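Local coordinates for flavoprotein (Thermotoga maritima, PDB 5V8S) that probably acts as a flavo-diiron oxidoreductase, passing electrons from FMN in a flavodoxin domain to a di-iron centre in a metallo-beta-lactamase-like domain, at residues A[159-164]-A[215-220]; A[209-214]-A[347-352]; A[220-225]-A[254-259]. The protein carries 1 engineered substitution. All coordinates share one frame; numbering follows the deposited sequence.

From the N terminus, contact 1 opens in the loop 159-164, between strands 152-158 and 168-172 of the metallo-beta-lactamase-like domain, and closes at 215-220, where helix 218-228 begins. Contact 2 opens earlier than that closure, at 209-214 on helix 196-214, and closes far along the chain at 347-352, on the flavodoxin side, so contacts 1 and 2 cross. Contact 3 follows contact 1 in series, sharing Tyr220 with it; it pairs helix 218-228 with helix 248-260 and lies wholly within the span of contact 2. Probable hydrogen bonds from the side chains of His216 and Lys218 to backbone carbonyls of 347-352, and from Tyr351 OH to Val258 O, knit all three together.

Contact 1. Residues A[159-164]-A[215-220]; sequences TPWLHW and GHYKNY. With FEO (mu-oxo-diiron), chain C.
Trp161 lays its CB over the centre of the Tyr220 ring, a CH-pi contact in which CB stands 3.9 Å from the centroid of that ring and 12° off its normal. With Trp161 CG anti to the carbonyl carbon (chi1 -63°), the two aromatic side chains run alongside each other in the same direction, which brings indole CD1 near Tyr220 CZ. Against Tyr217 the indole instead crosses at a slant: the planes are 31° apart, and Trp161 CE3 lies over a face of the phenol, 3.6 Å from Tyr217 CE1. The three rings form an aromatic cluster, and Trp363 of the second subunit meets the indole edge-to-face. Within the metallo-beta-lactamase-like domain, loop 159-164 thus carries both Trp161 and an iron ligand, His163. A type II turn from Thr159 to Leu162 presents Trp161, whose buried carbonyl O has Tyr217 CB 3.1 Å away but no hydrogen-bonding partner. Leu162 sends CD2 to 3.6 Å from Tyr220 C. A cis peptide leads into His163, whose ring turns from the tyrosines and binds one iron through NE2 at 2.2 Å, alongside His97, Glu99 and Asp180. The carbonyl O of His163 lies near Tyr217 CE2, and one water links it to Tyr217 OH; another donates to Pro160 O and Tyr220 O.

Contact 2. Residues A[209-214]-A[347-352]; sequences YIVTVI and DKANYE
The interface between the metallo-beta-lactamase-like and flavodoxin domains is bridged here, where Lys348, at the end of helix 336-348, reaches across to Val211 and Thr212 on helix 196-214. Helix 196-214 carries a wider pi-type turn over residues 210-214, and the lysine meets backbone carbonyls along this turn. Its side chain bends once, with chi2 at -71° placing CD, then runs extended to NZ. On the way the aliphatic part brushes the carbonyl O of Val211, to which Lys348 CB and CD each come within 3.4 Å. The ammonium group then donates to the next carbonyl, with Lys348 NZ 2.7 Å from Thr212 O. That approach is off-line and out of plane: the C=O...N angle is 148°, and the donor is tilted 31° from the carbonyl plane.

Beside this polar grip lies a small apolar patch. Val211 CG1, anti to its backbone N, lies 4.0 Å from Lys348 CB and equally far from Ala349 CB, just where the chain leaves the helix. Trp44 touches both Thr212 and Lys348, while Thr212 turns its own hydroxyl back to Lys208 O and Tyr185 OH.

Lys348 also works between subunits. NZ forms a salt bridge with Glu331 of the second subunit and a hydrogen bond with Tyr330 OH of the same neighbour, so this buried positive charge probably gains from a carboxylate as well as from the carbonyl of Thr212. A further link goes through solvent: a water accepts from Lys348 NZ at 3.1 Å and donates to Val213 O at 2.8 Å.

Contact 3. Residues A[220-225]-A[254-259]; sequences YILEGA and HYVSVA
Ala259 offers its CB to two neighbours on the facing helix, Ile221 and Leu222. The methyl group of Ala259 lies 3.8 Å from Ile221 CG2, and Leu222 CD2 touches the same CB at an equal distance. Leu222 CD2 also reaches Val256 CG1, at 3.9 Å, the two side chains crossing at a slant. One turn further along helix 218-228, Ala225 CB closes on the other branch of the valine, 3.7 Å from Val256 CG2, so each methyl group of Val256 has its own partner.

In Ile221, CG2, anti to the backbone N, is the branch that meets Tyr255. It contacts the backbone there, with Ile221 CG2 3.7 Å from Tyr255 O, and comes up to the edge of the phenol ring near its plane.

In the next shell, Tyr255 is held at its far end by a hydrogen bond from OH to Gly183 O, and its side chain packs on Val206, Tyr209 and Ile210 of helix 196-214. Leu162 backs Ile221 from the loop of contact 1. The two short helical segments have directions 147° apart and axes 9.2 Å from each other at closest approach. They join helices 218-228 and 248-260, which strand 235-238 separates along the chain, with alanines lying among branched side chains: roughly antiparallel, apolar helix-helix packing.

Contact 1. Residues A[159-164]-A[215-220]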
loop_
_atom_site.group_PDB
_atom_site.type_symbol
_atom_site.label_atom_id
_atom_site.label_comp_id
_atom_site.label_asym_id
_atom_site.label_seq_id
_atom_site.Cartn_x
_atom_site.Cartn_y
_atom_site.Cartn_z
ATOM N N THR A 159 -13.470 29.325 -3.429
ATOM C CA THR A 159 -12.087 28.875 -3.564
ATOM C C THR A 159 -12.121 27.449 -4.095
ATOM O O THR A 159 -11.784 26.491 -3.387
ATOM C CB THR A 159 -11.333 28.986 -2.235
ATOM O OG1 THR A 159 -11.954 28.154 -1.246
ATOM C CG2 THR A 159 -11.325 30.444 -1.750
ATOM N N PRO A 160 -12.519 27.276 -5.357
ATOM C CA PRO A 160 -12.779 25.924 -5.874
ATOM C C PRO A 160 -11.538 25.048 -5.882
ATOM O O PRO A 160 -10.409 25.518 -6.022
ATOM C CB PRO A 160 -13.279 26.178 -7.300
ATOM C CG PRO A 160 -12.721 27.526 -7.667
ATOM C CD PRO A 160 -12.663 28.313 -6.394
ATOM N N TRP A 161 -11.771 23.751 -5.702
ATOM C CA TRP A 161 -10.740 22.721 -5.807
ATOM C C TRP A 161 -9.725 22.797 -4.676
ATOM O O TRP A 161 -8.590 22.327 -4.820
ATOM C CB TRP A 161 -10.093 22.709 -7.192
ATOM C CG TRP A 161 -11.105 22.371 -8.250
ATOM C CD1 TRP A 161 -11.657 23.215 -9.182
ATOM C CD2 TRP A 161 -11.726 21.096 -8.452
ATOM N NE1 TRP A 161 -12.563 22.529 -9.964
ATOM C CE2 TRP A 161 -12.629 21.233 -9.532
ATOM C CE3 TRP A 161 -11.604 19.852 -7.825
ATOM C CZ2 TRP A 161 -13.391 20.172 -9.999
ATOM C CZ3 TRP A 161 -12.356 18.790 -8.305
ATOM C CH2 TRP A 161 -13.243 18.960 -9.373
ATOM N N LEU A 162 -10.164 23.318 -3.527
ATOM C CA LEU A 162 -9.420 23.236 -2.275
ATOM C C LEU A 162 -10.197 22.436 -1.231
ATOM O O LEU A 162 -10.402 22.918 -0.116
ATOM C CB LEU A 162 -9.107 24.643 -1.751
ATOM C CG LEU A 162 -8.272 25.510 -2.688
ATOM C CD1 LEU A 162 -7.994 26.905 -2.101
ATOM C CD2 LEU A 162 -6.955 24.809 -3.027
ATOM N N HIS A 163 -10.583 21.189 -1.525
ATOM C CA HIS A 163 -10.045 20.326 -2.594
ATOM C C HIS A 163 -11.188 19.775 -3.457
ATOM O O HIS A 163 -10.984 18.875 -4.247
ATOM C CB HIS A 163 -9.279 19.168 -1.959
ATOM C CG HIS A 163 -10.084 18.437 -0.942
ATOM N ND1 HIS A 163 -10.709 17.235 -1.191
ATOM C CD2 HIS A 163 -10.480 18.819 0.295
ATOM C CE1 HIS A 163 -11.393 16.873 -0.120
ATOM N NE2 HIS A 163 -11.284 17.830 0.786
ATOM N N TRP A 164 -12.397 20.326 -3.313
ATOM C CA TRP A 164 -13.574 19.929 -4.081
ATOM C C TRP A 164 -14.142 21.136 -4.807
ATOM O O TRP A 164 -13.864 22.277 -4.431
ATOM C CB TRP A 164 -14.669 19.383 -3.157
ATOM C CG TRP A 164 -14.529 17.934 -2.725
ATOM C CD1 TRP A 164 -13.477 17.076 -2.953
ATOM C CD2 TRP A 164 -15.504 17.186 -1.999
ATOM N NE1 TRP A 164 -13.760 15.845 -2.412
ATOM C CE2 TRP A 164 -15.004 15.879 -1.839
ATOM C CE3 TRP A 164 -16.771 17.483 -1.499
ATOM C CZ2 TRP A 164 -15.710 14.890 -1.173
ATOM C CZ3 TRP A 164 -17.472 16.490 -0.838
ATOM C CH2 TRP A 164 -16.940 15.213 -0.681
ATOM N N GLY A 215 -2.978 18.167 -2.322
ATOM C CA GLY A 215 -1.796 18.271 -3.160
ATOM C C GLY A 215 -2.060 18.177 -4.651
ATOM O O GLY A 215 -1.329 18.762 -5.451
ATOM N N HIS A 216 -3.080 17.420 -5.060
ATOM C CA HIS A 216 -3.344 17.317 -6.490
ATOM C C HIS A 216 -3.695 18.675 -7.073
ATOM O O HIS A 216 -3.477 18.921 -8.265
ATOM C CB HIS A 216 -4.477 16.315 -6.720
ATOM C CG HIS A 216 -4.701 15.964 -8.158
ATOM N ND1 HIS A 216 -3.726 15.391 -8.946
ATOM C CD2 HIS A 216 -5.800 16.079 -8.942
ATOM C CE1 HIS A 216 -4.213 15.175 -10.158
ATOM N NE2 HIS A 216 -5.470 15.586 -10.181
ATOM N N TYR A 217 -4.232 19.565 -6.242
ATOM C CA TYR A 217 -4.741 20.869 -6.660
ATOM C C TYR A 217 -3.888 22.005 -6.105
ATOM O O TYR A 217 -4.385 23.104 -5.856
ATOM C CB TYR A 217 -6.193 21.029 -6.212
ATOM C CG TYR A 217 -7.078 19.866 -6.625
ATOM C CD1 TYR A 217 -7.491 19.726 -7.935
ATOM C CD2 TYR A 217 -7.481 18.907 -5.702
ATOM C CE1 TYR A 217 -8.291 18.654 -8.329
ATOM C CE2 TYR A 217 -8.271 17.834 -6.082
ATOM C CZ TYR A 217 -8.681 17.714 -7.395
ATOM O OH TYR A 217 -9.473 16.643 -7.757
ATOM N N LYS A 218 -2.593 21.755 -5.898
ATOM C CA LYS A 218 -1.763 22.759 -5.240
ATOM C C LYS A 218 -1.729 24.076 -6.018
ATOM O O LYS A 218 -1.570 25.143 -5.413
ATOM C CB LYS A 218 -0.363 22.201 -4.952
ATOM C CG LYS A 218 0.443 21.819 -6.160
ATOM C CD LYS A 218 1.721 21.110 -5.724
ATOM C CE LYS A 218 2.693 20.880 -6.875
ATOM N NZ LYS A 218 2.038 20.340 -8.084
ATOM N N ASN A 219 -1.896 24.040 -7.342
ATOM C CA ASN A 219 -1.938 25.292 -8.094
ATOM C C ASN A 219 -3.119 26.155 -7.661
ATOM O O ASN A 219 -3.041 27.394 -7.703
ATOM C CB ASN A 219 -1.980 25.015 -9.599
ATOM C CG ASN A 219 -3.345 24.533 -10.076
ATOM O OD1 ASN A 219 -3.663 23.334 -10.006
ATOM N ND2 ASN A 219 -4.164 25.469 -10.563
ATOM N N TYR A 220 -4.203 25.528 -7.198
ATOM C CA TYR A 220 -5.365 26.281 -6.736
ATOM C C TYR A 220 -5.149 26.891 -5.356
ATOM O O TYR A 220 -5.878 27.819 -4.977
ATOM C CB TYR A 220 -6.601 25.377 -6.719
ATOM C CG TYR A 220 -7.159 25.073 -8.091
ATOM C CD1 TYR A 220 -8.045 25.949 -8.711
ATOM C CD2 TYR A 220 -6.827 23.903 -8.754
ATOM C CE1 TYR A 220 -8.549 25.674 -9.967
ATOM C CE2 TYR A 220 -7.327 23.623 -9.998
ATOM C CZ TYR A 220 -8.188 24.507 -10.602
ATOM O OH TYR A 220 -8.691 24.201 -11.844
HETATM FE FE1 FEO C . -12.468 17.940 2.621
HETATM FE FE2 FEO C . -12.240 18.370 5.995
HETATM O O FEO C . -13.059 17.805 4.400
HETATM O O HOH W 1 -8.957 28.086 -5.480
HETATM O O HOH W 2 -11.292 16.150 -5.853
HETATM O O HOH W 3 -10.822 16.732 3.458
HETATM O O HOH W 4 -10.328 17.398 5.239
#

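Contact 2. Residues A[209-214]-A[347-352]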
loop_
_atom_site.group_PDB
_atom_site.type_symbol
_atom_site.label_atom_id
_atom_site.label_comp_id
_atom_site.label_asym_id
_atom_site.label_seq_id
_atom_site.Cartn_x
_atom_site.Cartn_y
_atom_site.Cartn_z
ATOM N N TYR A 209 -1.026 17.350 5.820
ATOM C CA TYR A 209 -2.417 17.560 5.422
ATOM C C TYR A 209 -2.508 18.175 4.027
ATOM O O TYR A 209 -3.277 17.712 3.177
ATOM C CB TYR A 209 -3.100 18.464 6.462
ATOM C CG TYR A 209 -4.525 18.786 6.109
ATOM C CD1 TYR A 209 -5.547 17.919 6.457
ATOM C CD2 TYR A 209 -4.856 19.960 5.422
ATOM C CE1 TYR A 209 -6.864 18.204 6.131
ATOM C CE2 TYR A 209 -6.154 20.235 5.091
ATOM C CZ TYR A 209 -7.152 19.346 5.444
ATOM O OH TYR A 209 -8.456 19.627 5.103
ATOM N N ILE A 210 -1.738 19.230 3.769
ATOM C CA ILE A 210 -1.777 19.872 2.459
ATOM C C ILE A 210 -1.513 18.864 1.360
ATOM O O ILE A 210 -2.257 18.774 0.379
ATOM C CB ILE A 210 -0.770 21.034 2.380
ATOM C CG1 ILE A 210 -1.173 22.172 3.298
ATOM C CG2 ILE A 210 -0.676 21.531 0.951
ATOM C CD1 ILE A 210 -0.055 23.197 3.501
ATOM N N VAL A 211 -0.413 18.129 1.476
ATOM C CA VAL A 211 -0.013 17.257 0.375
ATOM C C VAL A 211 -1.033 16.137 0.182
ATOM O O VAL A 211 -1.486 15.871 -0.940
ATOM C CB VAL A 211 1.412 16.709 0.571
ATOM C CG1 VAL A 211 1.788 15.793 -0.606
ATOM C CG2 VAL A 211 2.443 17.842 0.689
ATOM N N THR A 212 -1.417 15.471 1.276
ATOM C CA THR A 212 -2.309 14.322 1.163
ATOM C C THR A 212 -3.712 14.705 0.713
ATOM O O THR A 212 -4.307 13.984 -0.091
ATOM C CB THR A 212 -2.375 13.495 2.454
ATOM O OG1 THR A 212 -2.825 14.290 3.557
ATOM C CG2 THR A 212 -1.021 12.839 2.754
ATOM N N VAL A 213 -4.257 15.816 1.220
ATOM C CA VAL A 213 -5.652 16.176 0.938
ATOM C C VAL A 213 -5.772 17.113 -0.255
ATOM O O VAL A 213 -6.661 16.948 -1.098
ATOM C CB VAL A 213 -6.297 16.766 2.206
ATOM C CG1 VAL A 213 -7.722 17.241 1.941
ATOM C CG2 VAL A 213 -6.285 15.744 3.321
ATOM N N ILE A 214 -4.895 18.117 -0.337
ATOM C CA ILE A 214 -5.004 19.171 -1.336
ATOM C C ILE A 214 -3.955 19.068 -2.438
ATOM O O ILE A 214 -4.031 19.824 -3.413
ATOM C CB ILE A 214 -4.938 20.560 -0.666
ATOM C CG1 ILE A 214 -5.750 20.564 0.634
ATOM C CG2 ILE A 214 -5.441 21.644 -1.613
ATOM C CD1 ILE A 214 -5.685 21.871 1.409
ATOM N N ASP A 347 0.587 12.177 -8.227
ATOM C CA ASP A 347 -0.753 12.718 -8.035
ATOM C C ASP A 347 -0.765 13.905 -7.076
ATOM O O ASP A 347 -1.513 14.874 -7.295
ATOM C CB ASP A 347 -1.690 11.636 -7.519
ATOM C CG ASP A 347 -3.136 12.074 -7.575
ATOM O OD1 ASP A 347 -3.625 12.342 -8.697
ATOM O OD2 ASP A 347 -3.774 12.158 -6.509
ATOM N N LYS A 348 0.020 13.840 -5.995
ATOM C CA LYS A 348 -0.115 14.778 -4.886
ATOM C C LYS A 348 1.033 15.754 -4.741
ATOM O O LYS A 348 0.847 16.794 -4.111
ATOM C CB LYS A 348 -0.230 14.023 -3.554
ATOM C CG LYS A 348 -1.425 13.086 -3.468
ATOM C CD LYS A 348 -2.743 13.842 -3.365
ATOM C CE LYS A 348 -3.892 12.887 -3.098
ATOM N NZ LYS A 348 -5.131 13.575 -2.668
ATOM N N ALA A 349 2.215 15.419 -5.255
ATOM C CA ALA A 349 3.429 16.165 -4.969
ATOM C C ALA A 349 4.265 16.302 -6.235
ATOM O O ALA A 349 5.463 16.011 -6.259
ATOM C CB ALA A 349 4.192 15.488 -3.834
ATOM N N ASN A 350 3.628 16.794 -7.293
ATOM C CA ASN A 350 4.224 16.874 -8.617
ATOM C C ASN A 350 4.930 18.220 -8.752
ATOM O O ASN A 350 4.332 19.222 -9.143
ATOM C CB ASN A 350 3.137 16.709 -9.664
ATOM C CG ASN A 350 3.694 16.444 -11.035
ATOM O OD1 ASN A 350 4.865 16.114 -11.173
ATOM N ND2 ASN A 350 2.867 16.594 -12.056
ATOM N N TYR A 351 6.228 18.235 -8.442
ATOM C CA TYR A 351 7.030 19.454 -8.404
ATOM C C TYR A 351 8.176 19.361 -9.399
ATOM O O TYR A 351 8.665 18.267 -9.707
ATOM C CB TYR A 351 7.658 19.647 -7.014
ATOM C CG TYR A 351 6.674 19.912 -5.902
ATOM C CD1 TYR A 351 6.171 21.195 -5.687
ATOM C CD2 TYR A 351 6.252 18.896 -5.053
ATOM C CE1 TYR A 351 5.293 21.442 -4.675
ATOM C CE2 TYR A 351 5.355 19.148 -4.039
ATOM C CZ TYR A 351 4.885 20.432 -3.848
ATOM O OH TYR A 351 4.001 20.662 -2.831
ATOM N N GLU A 352 8.649 20.530 -9.858
ATOM C CA GLU A 352 9.799 20.586 -10.765
ATOM C C GLU A 352 11.072 20.602 -9.920
ATOM O O GLU A 352 11.689 21.636 -9.679
ATOM C CB GLU A 352 9.721 21.778 -11.714
ATOM C CG GLU A 352 10.789 21.717 -12.813
ATOM C CD GLU A 352 10.951 23.010 -13.593
ATOM O OE1 GLU A 352 9.988 23.803 -13.654
ATOM O OE2 GLU A 352 12.055 23.223 -14.147
HETATM O O HOH W 5 -5.593 16.505 -3.686
#

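Contact 3. Residues A[220-225]-A[254-259]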
loop_
_atom_site.group_PDB
_atom_site.type_symbol
_atom_site.label_atom_id
_atom_site.label_comp_id
_atom_site.label_asym_id
_atom_site.label_seq_id
_atom_site.Cartn_x
_atom_site.Cartn_y
_atom_site.Cartn_z
ATOM N N TYR A 220 -4.203 25.528 -7.198
ATOM C CA TYR A 220 -5.365 26.281 -6.736
ATOM C C TYR A 220 -5.149 26.891 -5.356
ATOM O O TYR A 220 -5.878 27.819 -4.977
ATOM C CB TYR A 220 -6.601 25.377 -6.719
ATOM C CG TYR A 220 -7.159 25.073 -8.091
ATOM C CD1 TYR A 220 -8.045 25.949 -8.711
ATOM C CD2 TYR A 220 -6.827 23.903 -8.754
ATOM C CE1 TYR A 220 -8.549 25.674 -9.967
ATOM C CE2 TYR A 220 -7.327 23.623 -9.998
ATOM C CZ TYR A 220 -8.188 24.507 -10.602
ATOM O OH TYR A 220 -8.691 24.201 -11.844
ATOM N N ILE A 221 -4.163 26.406 -4.598
ATOM C CA ILE A 221 -3.768 27.087 -3.370
ATOM C C ILE A 221 -3.222 28.457 -3.709
ATOM O O ILE A 221 -3.562 29.456 -3.068
ATOM C CB ILE A 221 -2.717 26.249 -2.605
ATOM C CG1 ILE A 221 -3.357 24.994 -2.028
ATOM C CG2 ILE A 221 -2.040 27.076 -1.486
ATOM C CD1 ILE A 221 -2.327 24.032 -1.443
ATOM N N LEU A 222 -2.378 28.524 -4.734
ATOM C CA LEU A 222 -1.801 29.799 -5.131
ATOM C C LEU A 222 -2.878 30.752 -5.629
ATOM O O LEU A 222 -2.877 31.940 -5.276
ATOM C CB LEU A 222 -0.737 29.553 -6.197
ATOM C CG LEU A 222 0.371 28.606 -5.739
ATOM C CD1 LEU A 222 1.364 28.405 -6.864
ATOM C CD2 LEU A 222 1.058 29.151 -4.493
ATOM N N GLU A 223 -3.811 30.251 -6.439
ATOM C CA GLU A 223 -4.924 31.088 -6.893
ATOM C C GLU A 223 -5.781 31.552 -5.724
ATOM O O GLU A 223 -6.206 32.713 -5.684
ATOM C CB GLU A 223 -5.796 30.313 -7.881
ATOM C CG GLU A 223 -5.194 30.120 -9.247
ATOM C CD GLU A 223 -6.222 29.652 -10.267
ATOM O OE1 GLU A 223 -7.440 29.803 -10.011
ATOM O OE2 GLU A 223 -5.809 29.140 -11.329
ATOM N N GLY A 224 -6.082 30.650 -4.788
ATOM C CA GLY A 224 -6.894 31.020 -3.644
ATOM C C GLY A 224 -6.217 32.047 -2.759
ATOM O O GLY A 224 -6.852 32.999 -2.299
ATOM N N ALA A 225 -4.919 31.867 -2.502
ATOM C CA ALA A 225 -4.187 32.845 -1.705
ATOM C C ALA A 225 -4.198 34.216 -2.367
ATOM O O ALA A 225 -4.317 35.237 -1.685
ATOM C CB ALA A 225 -2.754 32.366 -1.492
ATOM N N HIS A 254 2.839 29.595 4.856
ATOM C CA HIS A 254 3.212 28.184 4.846
ATOM C C HIS A 254 2.468 27.431 3.749
ATOM O O HIS A 254 3.071 26.643 3.014
ATOM C CB HIS A 254 2.947 27.551 6.213
ATOM C CG HIS A 254 3.432 26.143 6.329
ATOM N ND1 HIS A 254 4.759 25.839 6.524
ATOM C CD2 HIS A 254 2.778 24.960 6.256
ATOM C CE1 HIS A 254 4.903 24.525 6.573
ATOM N NE2 HIS A 254 3.717 23.969 6.424
ATOM N N TYR A 255 1.158 27.677 3.613
ATOM C CA TYR A 255 0.393 27.034 2.540
ATOM C C TYR A 255 1.006 27.360 1.183
ATOM O O TYR A 255 1.180 26.484 0.340
ATOM C CB TYR A 255 -1.084 27.477 2.594
ATOM C CG TYR A 255 -1.977 26.466 3.253
ATOM C CD1 TYR A 255 -1.874 26.202 4.618
ATOM C CD2 TYR A 255 -2.884 25.732 2.507
ATOM C CE1 TYR A 255 -2.656 25.238 5.223
ATOM C CE2 TYR A 255 -3.667 24.766 3.098
ATOM C CZ TYR A 255 -3.555 24.514 4.447
ATOM O OH TYR A 255 -4.348 23.527 4.996
ATOM N N VAL A 256 1.379 28.621 0.973
ATOM C CA VAL A 256 1.953 29.028 -0.308
ATOM C C VAL A 256 3.327 28.398 -0.510
ATOM O O VAL A 256 3.655 27.934 -1.612
ATOM C CB VAL A 256 1.993 30.567 -0.397
ATOM C CG1 VAL A 256 2.825 31.015 -1.587
ATOM C CG2 VAL A 256 0.597 31.106 -0.519
ATOM N N SER A 257 4.150 28.366 0.540
ATOM C CA SER A 257 5.474 27.759 0.433
ATOM C C SER A 257 5.391 26.278 0.071
ATOM O O SER A 257 6.164 25.785 -0.761
ATOM C CB SER A 257 6.211 27.928 1.760
ATOM O OG SER A 257 7.487 27.349 1.678
ATOM N N VAL A 258 4.464 25.553 0.691
ATOM C CA VAL A 258 4.276 24.148 0.355
ATOM C C VAL A 258 3.788 24.010 -1.079
ATOM O O VAL A 258 4.279 23.165 -1.835
ATOM C CB VAL A 258 3.325 23.481 1.366
ATOM C CG1 VAL A 258 2.911 22.070 0.906
ATOM C CG2 VAL A 258 3.968 23.433 2.730
ATOM N N ALA A 259 2.811 24.823 -1.478
ATOM C CA ALA A 259 2.288 24.736 -2.838
ATOM C C ALA A 259 3.371 24.996 -3.883
ATOM O O ALA A 259 3.384 24.352 -4.942
ATOM C CB ALA A 259 1.117 25.701 -3.015
#